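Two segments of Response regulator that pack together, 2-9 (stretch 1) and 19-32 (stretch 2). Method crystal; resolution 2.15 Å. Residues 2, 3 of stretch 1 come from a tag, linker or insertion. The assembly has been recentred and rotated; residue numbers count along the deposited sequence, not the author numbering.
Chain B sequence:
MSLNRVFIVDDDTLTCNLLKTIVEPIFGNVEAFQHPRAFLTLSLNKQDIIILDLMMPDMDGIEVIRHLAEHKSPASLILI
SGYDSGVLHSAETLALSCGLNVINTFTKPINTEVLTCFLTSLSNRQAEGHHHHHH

Stretch 1, residues 2-9: SLNRVFIV
Stretch 2 19-32: LKTIVEPIFGNVEA

Stretch 1 is a loop leading into a strand that includes Val6 to Val9. Stretch 2 opens within a helix already under way, passes through a loop, and joins a strand that includes Val30 to Ala32. The two strands are parallel, their directions 18° apart, and the helix runs nearly antiparallel to the first strand at 163°. Bridges pair Val6 with Val30, Phe7 with Glu31 and Ile8 with Ala32, at CA-CA distances of 4.7, 5.1 and 4.5 Å. Strand phi runs from -99° to -134° and psi from 109° to 138°.

The backbone bonds alternate as parallel pairing requires. Val6 N donates to Asn29 O at 3.1 Å. Glu31 N donates to Val6 O at 3.0 Å. Ile8 N donates to Glu31 O at 2.9 Å. Val6 and Ile8 thus face stretch 2 with their amides, while Phe7 CA lies 3.4 Å from Glu31 O in a CA-H...O contact.

Before the strand, side chain and water take over. Asn29 (chi1 m, chi2 -37°) donates from ND2 to Leu3 O at 3.1 Å. Water 1 donates to Ser2 O and to Asn4 O and accepts from Asn29 N, with each oxygen or nitrogen 2.8 Å from the water O. Water 2 donates to Ser2 O at 3.1 Å from its O, and its O accepts from Gly28 N at 2.9 Å. Ser2 N makes a weak bond to Ile26 O at 3.5 Å and lies over one face of the Phe27 ring. Ser2 and Leu3 are tag residues. Asn4 ND2 is satisfied elsewhere in the structure.

Val6 (t) and Ile8 (m, t) project to the same sheet face as Val30 (p) and Ala32. Val6 CG2 meets Phe27 CB at 3.6 Å. Ile8 CD1 meets Val30 CG2 at 3.6 Å, and Ile8 CG2 meets Leu19 CD1 at 3.8 Å. Phe7 (m) and Glu31 (t, t) occupy the other face.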

# COMPACT_ATOMS: atom_id res chain seq x y z
N SER B 2 -13.54 -29.27 11.71
CA SER B 2 -14.95 -29.53 11.33
C SER B 2 -15.06 -30.31 10.00
O SER B 2 -14.06 -30.77 9.41
CB SER B 2 -15.72 -28.20 11.28
N LEU B 3 -16.30 -30.51 9.56
CA LEU B 3 -16.56 -31.12 8.25
C LEU B 3 -16.84 -30.10 7.11
O LEU B 3 -17.40 -30.48 6.06
CB LEU B 3 -17.69 -32.16 8.35
N ASN B 4 -16.45 -28.83 7.27
CA ASN B 4 -16.46 -27.93 6.11
C ASN B 4 -15.58 -28.48 4.99
O ASN B 4 -14.53 -29.12 5.22
CB ASN B 4 -15.95 -26.52 6.45
CG ASN B 4 -16.66 -25.88 7.66
OD1 ASN B 4 -16.70 -26.47 8.73
ND2 ASN B 4 -17.15 -24.65 7.49
N ARG B 5 -15.99 -28.22 3.75
CA ARG B 5 -15.08 -28.49 2.65
C ARG B 5 -13.97 -27.41 2.65
O ARG B 5 -14.26 -26.22 2.82
CB ARG B 5 -15.84 -28.53 1.32
CG ARG B 5 -16.99 -29.58 1.27
CD ARG B 5 -17.61 -29.70 -0.15
NE ARG B 5 -18.11 -28.40 -0.63
CZ ARG B 5 -18.67 -28.21 -1.83
NH1 ARG B 5 -18.80 -29.24 -2.66
NH2 ARG B 5 -19.09 -27.01 -2.21
N VAL B 6 -12.72 -27.84 2.49
CA VAL B 6 -11.60 -26.92 2.29
C VAL B 6 -11.08 -27.20 0.88
O VAL B 6 -10.94 -28.36 0.51
CB VAL B 6 -10.49 -27.13 3.32
CG1 VAL B 6 -9.31 -26.17 3.07
CG2 VAL B 6 -11.04 -26.93 4.74
N PHE B 7 -10.88 -26.16 0.09
CA PHE B 7 -10.31 -26.30 -1.26
C PHE B 7 -8.99 -25.61 -1.27
O PHE B 7 -8.93 -24.39 -0.97
CB PHE B 7 -11.23 -25.66 -2.30
CG PHE B 7 -12.57 -26.35 -2.39
CD1 PHE B 7 -12.75 -27.48 -3.20
CD2 PHE B 7 -13.66 -25.90 -1.66
CE1 PHE B 7 -14.00 -28.15 -3.28
CE2 PHE B 7 -14.93 -26.57 -1.74
CZ PHE B 7 -15.09 -27.70 -2.54
N ILE B 8 -7.94 -26.35 -1.58
CA ILE B 8 -6.61 -25.81 -1.71
C ILE B 8 -6.31 -25.58 -3.19
O ILE B 8 -6.34 -26.53 -3.99
CB ILE B 8 -5.53 -26.78 -1.16
CG1 ILE B 8 -5.76 -27.00 0.33
CG2 ILE B 8 -4.08 -26.21 -1.43
CD1 ILE B 8 -5.03 -28.21 0.92
N VAL B 9 -6.02 -24.33 -3.55
CA VAL B 9 -5.75 -23.96 -4.94
C VAL B 9 -4.31 -23.42 -5.08
O VAL B 9 -3.96 -22.32 -4.61
CB VAL B 9 -6.80 -22.96 -5.44
CG1 VAL B 9 -6.71 -22.77 -6.95
CG2 VAL B 9 -8.21 -23.42 -4.98
N LEU B 19 0.36 -27.83 2.34
CA LEU B 19 -0.93 -27.31 2.85
C LEU B 19 -1.87 -28.45 3.14
O LEU B 19 -2.54 -28.51 4.18
CB LEU B 19 -1.60 -26.35 1.84
CG LEU B 19 -0.88 -25.00 1.66
CD1 LEU B 19 -1.46 -24.16 0.48
CD2 LEU B 19 -0.88 -24.17 3.00
N LYS B 20 -1.98 -29.35 2.17
CA LYS B 20 -2.86 -30.50 2.38
C LYS B 20 -2.53 -31.33 3.64
O LYS B 20 -3.42 -31.79 4.33
CB LYS B 20 -2.88 -31.43 1.16
CG LYS B 20 -3.98 -32.49 1.32
CD LYS B 20 -4.27 -33.27 0.03
CE LYS B 20 -5.61 -33.94 0.16
NZ LYS B 20 -5.89 -34.90 -0.97
N THR B 21 -1.26 -31.55 3.92
CA THR B 21 -0.93 -32.32 5.10
C THR B 21 -1.24 -31.55 6.40
O THR B 21 -1.55 -32.15 7.41
CB THR B 21 0.53 -32.82 5.09
OG1 THR B 21 1.42 -31.70 5.12
CG2 THR B 21 0.81 -33.67 3.84
N ILE B 22 -1.22 -30.23 6.35
CA ILE B 22 -1.56 -29.44 7.51
C ILE B 22 -3.07 -29.38 7.73
O ILE B 22 -3.54 -29.38 8.85
CB ILE B 22 -0.97 -27.99 7.40
CG1 ILE B 22 0.53 -28.02 7.65
CG2 ILE B 22 -1.61 -27.04 8.43
CD1 ILE B 22 1.26 -26.92 6.95
N VAL B 23 -3.85 -29.34 6.65
CA VAL B 23 -5.29 -29.21 6.78
C VAL B 23 -5.99 -30.53 7.11
O VAL B 23 -7.03 -30.56 7.80
CB VAL B 23 -5.94 -28.64 5.46
CG1 VAL B 23 -7.46 -28.73 5.52
CG2 VAL B 23 -5.45 -27.19 5.14
N GLU B 24 -5.49 -31.62 6.56
CA GLU B 24 -6.31 -32.81 6.61
C GLU B 24 -6.58 -33.34 8.03
O GLU B 24 -7.66 -33.81 8.32
CB GLU B 24 -5.70 -33.91 5.74
CG GLU B 24 -6.68 -35.02 5.42
CD GLU B 24 -6.23 -35.88 4.21
OE1 GLU B 24 -5.04 -35.80 3.85
OE2 GLU B 24 -7.07 -36.61 3.63
N PRO B 25 -5.59 -33.26 8.94
CA PRO B 25 -5.92 -33.74 10.30
C PRO B 25 -7.00 -32.91 10.95
O PRO B 25 -7.63 -33.35 11.93
CB PRO B 25 -4.59 -33.57 11.08
CG PRO B 25 -3.54 -33.80 10.03
CD PRO B 25 -4.14 -33.05 8.79
N ILE B 26 -7.25 -31.71 10.44
CA ILE B 26 -8.18 -30.82 11.09
C ILE B 26 -9.51 -30.79 10.34
O ILE B 26 -10.56 -30.84 10.96
CB ILE B 26 -7.60 -29.35 11.22
CG1 ILE B 26 -6.25 -29.41 11.97
CG2 ILE B 26 -8.62 -28.45 11.89
CD1 ILE B 26 -5.33 -28.20 11.88
N PHE B 27 -9.46 -30.65 9.01
CA PHE B 27 -10.68 -30.67 8.21
C PHE B 27 -10.52 -31.82 7.24
O PHE B 27 -9.85 -31.69 6.22
CB PHE B 27 -10.84 -29.37 7.36
CG PHE B 27 -11.19 -28.14 8.16
CD1 PHE B 27 -12.50 -27.72 8.27
CD2 PHE B 27 -10.19 -27.40 8.79
CE1 PHE B 27 -12.84 -26.57 9.01
CE2 PHE B 27 -10.52 -26.24 9.53
CZ PHE B 27 -11.84 -25.82 9.65
N GLY B 28 -11.15 -32.95 7.52
CA GLY B 28 -10.88 -34.14 6.74
C GLY B 28 -11.33 -34.03 5.30
O GLY B 28 -10.74 -34.67 4.44
N ASN B 29 -12.36 -33.23 5.03
CA ASN B 29 -12.92 -33.06 3.68
C ASN B 29 -12.16 -32.01 2.87
O ASN B 29 -12.70 -30.96 2.53
CB ASN B 29 -14.41 -32.66 3.74
CG ASN B 29 -15.26 -33.73 4.43
OD1 ASN B 29 -15.02 -34.95 4.26
ND2 ASN B 29 -16.25 -33.28 5.23
N VAL B 30 -10.91 -32.30 2.56
CA VAL B 30 -10.08 -31.31 1.94
C VAL B 30 -9.71 -31.84 0.56
O VAL B 30 -9.42 -33.04 0.38
CB VAL B 30 -8.83 -31.04 2.79
CG1 VAL B 30 -8.02 -32.32 3.01
CG2 VAL B 30 -7.95 -29.97 2.17
N GLU B 31 -9.73 -30.95 -0.42
CA GLU B 31 -9.46 -31.33 -1.78
C GLU B 31 -8.49 -30.30 -2.38
O GLU B 31 -8.67 -29.10 -2.24
CB GLU B 31 -10.79 -31.36 -2.54
CG GLU B 31 -10.60 -31.49 -4.03
CD GLU B 31 -11.80 -32.14 -4.78
OE1 GLU B 31 -12.98 -31.83 -4.46
OE2 GLU B 31 -11.52 -32.95 -5.70
N ALA B 32 -7.44 -30.78 -3.04
CA ALA B 32 -6.45 -29.90 -3.59
C ALA B 32 -6.55 -29.85 -5.11
O ALA B 32 -6.65 -30.90 -5.76
CB ALA B 32 -5.07 -30.33 -3.16
O HOH W 1 -13.54 -31.28 6.71
O HOH W 2 -12.56 -33.43 10.04